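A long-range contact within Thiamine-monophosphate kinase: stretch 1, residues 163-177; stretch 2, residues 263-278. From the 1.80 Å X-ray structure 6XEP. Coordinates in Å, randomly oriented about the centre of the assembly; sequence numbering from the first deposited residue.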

# COMPACT_ATOMS: atom_id res chain seq x y z
N TRP A 163 -1.45 -6.16 -30.99
CA TRP A 163 -2.71 -5.43 -30.88
C TRP A 163 -2.61 -4.41 -29.77
O TRP A 163 -1.86 -4.59 -28.81
CB TRP A 163 -3.89 -6.35 -30.55
CG TRP A 163 -4.22 -7.37 -31.61
CD1 TRP A 163 -3.60 -8.57 -31.82
CD2 TRP A 163 -5.26 -7.29 -32.59
NE1 TRP A 163 -4.18 -9.23 -32.87
CE2 TRP A 163 -5.22 -8.47 -33.36
CE3 TRP A 163 -6.23 -6.32 -32.89
CZ2 TRP A 163 -6.10 -8.71 -34.42
CZ3 TRP A 163 -7.11 -6.56 -33.94
CH2 TRP A 163 -7.04 -7.75 -34.70
N VAL A 164 -3.43 -3.36 -29.85
CA VAL A 164 -3.54 -2.42 -28.74
C VAL A 164 -4.98 -1.94 -28.62
O VAL A 164 -5.70 -1.80 -29.62
CB VAL A 164 -2.55 -1.23 -28.90
CG1 VAL A 164 -2.93 -0.33 -30.07
CG2 VAL A 164 -2.45 -0.43 -27.59
N SER A 165 -5.42 -1.70 -27.39
CA SER A 165 -6.78 -1.27 -27.13
C SER A 165 -6.88 0.25 -27.20
O SER A 165 -5.89 0.97 -27.07
CB SER A 165 -7.26 -1.75 -25.76
OG SER A 165 -6.45 -1.19 -24.70
N GLY A 166 -8.11 0.74 -27.42
CA GLY A 166 -8.39 2.17 -27.31
C GLY A 166 -7.60 3.01 -28.30
O GLY A 166 -7.53 2.72 -29.51
N THR A 167 -7.05 4.11 -27.79
CA THR A 167 -6.26 5.05 -28.58
C THR A 167 -4.98 5.33 -27.81
O THR A 167 -4.92 5.16 -26.60
CB THR A 167 -7.01 6.37 -28.84
OG1 THR A 167 -7.40 6.95 -27.58
CG2 THR A 167 -8.25 6.13 -29.71
N LEU A 168 -3.95 5.77 -28.54
CA LEU A 168 -2.65 6.02 -27.93
C LEU A 168 -2.27 7.48 -28.08
O LEU A 168 -2.40 8.06 -29.16
CB LEU A 168 -1.56 5.15 -28.60
CG LEU A 168 -1.68 3.65 -28.34
CD1 LEU A 168 -0.58 2.91 -29.14
CD2 LEU A 168 -1.57 3.34 -26.86
N GLY A 169 -1.77 8.06 -26.98
CA GLY A 169 -1.16 9.38 -27.02
C GLY A 169 -2.04 10.52 -26.55
O GLY A 169 -1.56 11.65 -26.47
N ASP A 170 -3.30 10.24 -26.23
CA ASP A 170 -4.21 11.31 -25.82
C ASP A 170 -3.72 12.02 -24.57
O ASP A 170 -3.71 13.26 -24.49
CB ASP A 170 -5.59 10.74 -25.56
CG ASP A 170 -6.29 10.28 -26.81
OD1 ASP A 170 -5.97 10.75 -27.93
OD2 ASP A 170 -7.21 9.45 -26.66
N ALA A 171 -3.37 11.25 -23.54
CA ALA A 171 -2.91 11.88 -22.30
C ALA A 171 -1.67 12.73 -22.55
O ALA A 171 -1.58 13.86 -22.06
CB ALA A 171 -2.64 10.79 -21.25
N ALA A 172 -0.71 12.20 -23.31
CA ALA A 172 0.49 12.97 -23.63
C ALA A 172 0.14 14.24 -24.38
O ALA A 172 0.74 15.29 -24.15
CB ALA A 172 1.46 12.13 -24.45
N GLY A 173 -0.83 14.15 -25.30
CA GLY A 173 -1.28 15.35 -26.01
C GLY A 173 -1.86 16.40 -25.08
O GLY A 173 -1.54 17.58 -25.19
N ALA A 174 -2.74 15.98 -24.17
CA ALA A 174 -3.26 16.93 -23.18
C ALA A 174 -2.13 17.54 -22.36
O ALA A 174 -2.14 18.75 -22.09
CB ALA A 174 -4.27 16.24 -22.26
N LEU A 175 -1.17 16.72 -21.93
CA LEU A 175 -0.05 17.24 -21.14
C LEU A 175 0.74 18.28 -21.93
O LEU A 175 1.10 19.34 -21.40
CB LEU A 175 0.87 16.09 -20.70
CG LEU A 175 1.90 16.39 -19.60
CD1 LEU A 175 1.18 16.73 -18.29
CD2 LEU A 175 2.88 15.24 -19.41
N ARG A 176 1.00 18.01 -23.22
CA ARG A 176 1.72 18.97 -24.05
C ARG A 176 0.94 20.27 -24.19
O ARG A 176 1.51 21.37 -24.08
CB ARG A 176 2.00 18.37 -25.42
CG ARG A 176 3.24 17.52 -25.53
CD ARG A 176 3.25 16.86 -26.89
NE ARG A 176 4.42 16.04 -27.15
CZ ARG A 176 5.32 16.32 -28.08
NH1 ARG A 176 5.18 17.41 -28.83
NH2 ARG A 176 6.36 15.52 -28.27
N LEU A 177 -0.36 20.18 -24.50
CA LEU A 177 -1.17 21.39 -24.60
C LEU A 177 -1.16 22.17 -23.29
O LEU A 177 -1.05 23.40 -23.29
CB LEU A 177 -2.60 21.05 -25.02
CG LEU A 177 -2.71 20.49 -26.44
CD1 LEU A 177 -4.10 19.90 -26.63
CD2 LEU A 177 -2.45 21.57 -27.47
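Stretch 2, residues 263-278: DDARDCALRGGDDYEL

Stretch 2 is a helix from Asp263, begun earlier in the chain. A turn with extended glycines, Gly272 and Gly273, follows. Asp274 and Tyr276 both have positive phi, and Glu277 and Leu278 start a strand. Stretch 1 has the reverse order: strand 163-165, a loop, then helix 170-177. The two helices cross at 128° between their N-to-C directions, closer to antiparallel than parallel, with axes 8.3 Å apart at closest approach.

The closest CA pair is Gly169 and Ala269, 3.9 Å apart. Gly169 CA lies 3.3 Å from Cys268 O. A side chain on Gly169 would clash with Ala269 N and Cys268 C. Ala172 and Gly272 also lie close, CA to CA 4.8 Å. Ala172 CB packs 3.5 Å from Gly272 CA, in space that a CB on Gly272 would occupy.

Two apolar side-chain contacts are made, Cys268 with Ala172 and Ala269 with Leu168. Cys268 points toward stretch 1 (chi1 m), and Cys268 SG sits 3.7 Å from Ala172 CB. Ala269 CB is 4.2 Å from Leu168 CB. Separately, Ala171 CB rests against the turn in van der Waals contact with carbonyl oxygens, 3.6 Å from both Gly273 O and Asp274 O.

The strand ends are joined by hydrogen bonds. Ser165 N donates to Leu278 O at 3.0 Å. Leu278 N donates to Ser165 OG at 2.9 Å, and Ser165 OG donates to Glu277 OE1 at 2.7 Å. The serine hydroxyl thus links backbone and carboxylate. Thr167 N makes a weak bond to Glu277 OE2 at 3.4 Å. A CB on Gly166 would clash with that same OE2, and the positive phi of Gly166 also favours glycine.

Asp275 serves the start of helix 170-177. Its CA-to-CB bond points sideways, but the carboxylate comes nearer. Asp275 OD1 accepts from Gly169 N, the N-cap residue, at 2.7 Å. Two waters extend this contact. Water 1 accepts from Ala171 N at 2.9 Å and donates to Asp275 OD1 at 2.8 Å. Water 2 accepts from Ala172 N at 2.9 Å and donates to Gly273 O at 2.7 Å and Asp275 OD1 at 2.8 Å.

Charged contacts lie at Arg176. Arg176 NH2 forms a salt bridge with Asp267 OD2 at 2.8 Å; the hydrogen bond within it is weak. Asp267 OD2 lies at the guanidinium edge. A second salt bridge joins Arg176 NH1 to Asp264 OD1 at 3.3 Å, and water 3 bridges NH1 to Asp264 OD2.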

# COMPACT_ATOMS: atom_id res chain seq x y z
N ASP A 263 3.66 15.28 -36.52
CA ASP A 263 4.83 14.73 -35.84
C ASP A 263 4.58 14.61 -34.33
O ASP A 263 4.88 13.57 -33.73
CB ASP A 263 6.06 15.60 -36.11
CG ASP A 263 6.56 15.50 -37.55
OD1 ASP A 263 6.11 14.61 -38.31
OD2 ASP A 263 7.41 16.32 -37.93
N ASP A 264 4.06 15.67 -33.71
CA ASP A 264 3.77 15.62 -32.28
C ASP A 264 2.77 14.52 -31.95
O ASP A 264 2.93 13.81 -30.96
CB ASP A 264 3.23 16.97 -31.79
CG ASP A 264 4.28 18.08 -31.82
OD1 ASP A 264 5.47 17.79 -32.05
OD2 ASP A 264 3.89 19.26 -31.62
N ALA A 265 1.71 14.39 -32.76
CA ALA A 265 0.73 13.33 -32.50
C ALA A 265 1.39 11.96 -32.60
O ALA A 265 1.12 11.07 -31.79
CB ALA A 265 -0.44 13.44 -33.47
N ARG A 266 2.24 11.77 -33.61
CA ARG A 266 2.93 10.50 -33.75
C ARG A 266 3.82 10.23 -32.54
O ARG A 266 3.87 9.10 -32.03
CB ARG A 266 3.76 10.51 -35.03
CG ARG A 266 4.52 9.23 -35.31
CD ARG A 266 5.36 9.44 -36.57
NE ARG A 266 5.96 8.22 -37.10
CZ ARG A 266 7.21 7.84 -36.87
NH1 ARG A 266 8.01 8.58 -36.11
NH2 ARG A 266 7.66 6.71 -37.39
N ASP A 267 4.54 11.24 -32.07
CA ASP A 267 5.41 11.04 -30.92
C ASP A 267 4.61 10.70 -29.67
O ASP A 267 5.01 9.85 -28.88
CB ASP A 267 6.27 12.27 -30.69
CG ASP A 267 7.24 12.08 -29.56
OD1 ASP A 267 8.04 11.13 -29.64
OD2 ASP A 267 7.19 12.87 -28.59
N CYS A 268 3.48 11.38 -29.48
CA CYS A 268 2.61 11.05 -28.35
C CYS A 268 2.13 9.62 -28.43
O CYS A 268 2.07 8.91 -27.41
CB CYS A 268 1.41 12.00 -28.31
SG CYS A 268 1.79 13.70 -27.82
N ALA A 269 1.74 9.17 -29.62
CA ALA A 269 1.21 7.82 -29.75
C ALA A 269 2.28 6.76 -29.50
O ALA A 269 1.99 5.70 -28.93
CB ALA A 269 0.60 7.63 -31.14
N LEU A 270 3.52 7.03 -29.93
CA LEU A 270 4.61 6.06 -29.80
C LEU A 270 5.22 6.06 -28.40
O LEU A 270 5.62 5.00 -27.91
CB LEU A 270 5.72 6.36 -30.81
CG LEU A 270 5.40 5.96 -32.26
CD1 LEU A 270 6.42 6.61 -33.16
CD2 LEU A 270 5.41 4.44 -32.40
N ARG A 271 5.32 7.23 -27.78
CA ARG A 271 6.12 7.40 -26.57
C ARG A 271 5.41 8.16 -25.45
O ARG A 271 6.03 8.43 -24.41
CB ARG A 271 7.43 8.13 -26.91
CG ARG A 271 8.36 7.32 -27.80
CD ARG A 271 9.60 8.11 -28.23
NE ARG A 271 10.19 7.50 -29.42
CZ ARG A 271 9.83 7.81 -30.67
NH1 ARG A 271 8.91 8.75 -30.87
NH2 ARG A 271 10.39 7.20 -31.69
N GLY A 272 4.13 8.49 -25.62
CA GLY A 272 3.44 9.30 -24.63
C GLY A 272 3.17 8.53 -23.35
O GLY A 272 2.88 7.33 -23.38
N GLY A 273 3.25 9.23 -22.22
CA GLY A 273 2.94 8.60 -20.95
C GLY A 273 1.45 8.47 -20.70
O GLY A 273 0.62 9.18 -21.28
N ASP A 274 1.10 7.51 -19.83
CA ASP A 274 -0.20 7.46 -19.13
C ASP A 274 -1.38 7.10 -20.03
O ASP A 274 -2.51 7.52 -19.77
CB ASP A 274 -0.49 8.78 -18.43
CG ASP A 274 0.37 8.97 -17.20
OD1 ASP A 274 1.34 8.20 -17.00
OD2 ASP A 274 0.08 9.91 -16.43
N ASP A 275 -1.18 6.28 -21.07
CA ASP A 275 -2.35 5.85 -21.84
C ASP A 275 -3.24 4.93 -21.02
O ASP A 275 -4.48 5.05 -21.06
CB ASP A 275 -1.92 5.12 -23.10
CG ASP A 275 -1.19 6.01 -24.08
OD1 ASP A 275 -1.76 7.04 -24.50
OD2 ASP A 275 -0.06 5.64 -24.46
N TYR A 276 -2.62 4.02 -20.27
CA TYR A 276 -3.31 2.95 -19.54
C TYR A 276 -4.22 2.16 -20.48
O TYR A 276 -5.36 1.80 -20.15
CB TYR A 276 -4.04 3.52 -18.30
CG TYR A 276 -2.99 4.09 -17.37
CD1 TYR A 276 -2.12 3.24 -16.71
CD2 TYR A 276 -2.81 5.47 -17.21
CE1 TYR A 276 -1.12 3.73 -15.87
CE2 TYR A 276 -1.81 5.98 -16.37
CZ TYR A 276 -0.97 5.10 -15.71
OH TYR A 276 0.05 5.55 -14.89
N GLU A 277 -3.69 1.84 -21.66
CA GLU A 277 -4.27 0.89 -22.59
C GLU A 277 -3.56 -0.44 -22.43
O GLU A 277 -2.57 -0.55 -21.71
CB GLU A 277 -4.15 1.42 -24.03
CG GLU A 277 -4.94 2.71 -24.24
CD GLU A 277 -6.47 2.50 -24.25
OE1 GLU A 277 -6.96 1.36 -24.05
OE2 GLU A 277 -7.19 3.49 -24.47
N LEU A 278 -4.08 -1.49 -23.07
CA LEU A 278 -3.45 -2.81 -23.03
C LEU A 278 -2.88 -3.13 -24.40
O LEU A 278 -3.57 -2.99 -25.41
CB LEU A 278 -4.45 -3.90 -22.64
CG LEU A 278 -4.92 -3.96 -21.20
CD1 LEU A 278 -5.76 -5.25 -20.99
CD2 LEU A 278 -3.73 -3.95 -20.26
O HOH W 1 -4.05 8.42 -23.73
O HOH W 2 -0.37 9.32 -23.79
O HOH W 3 3.51 19.84 -28.91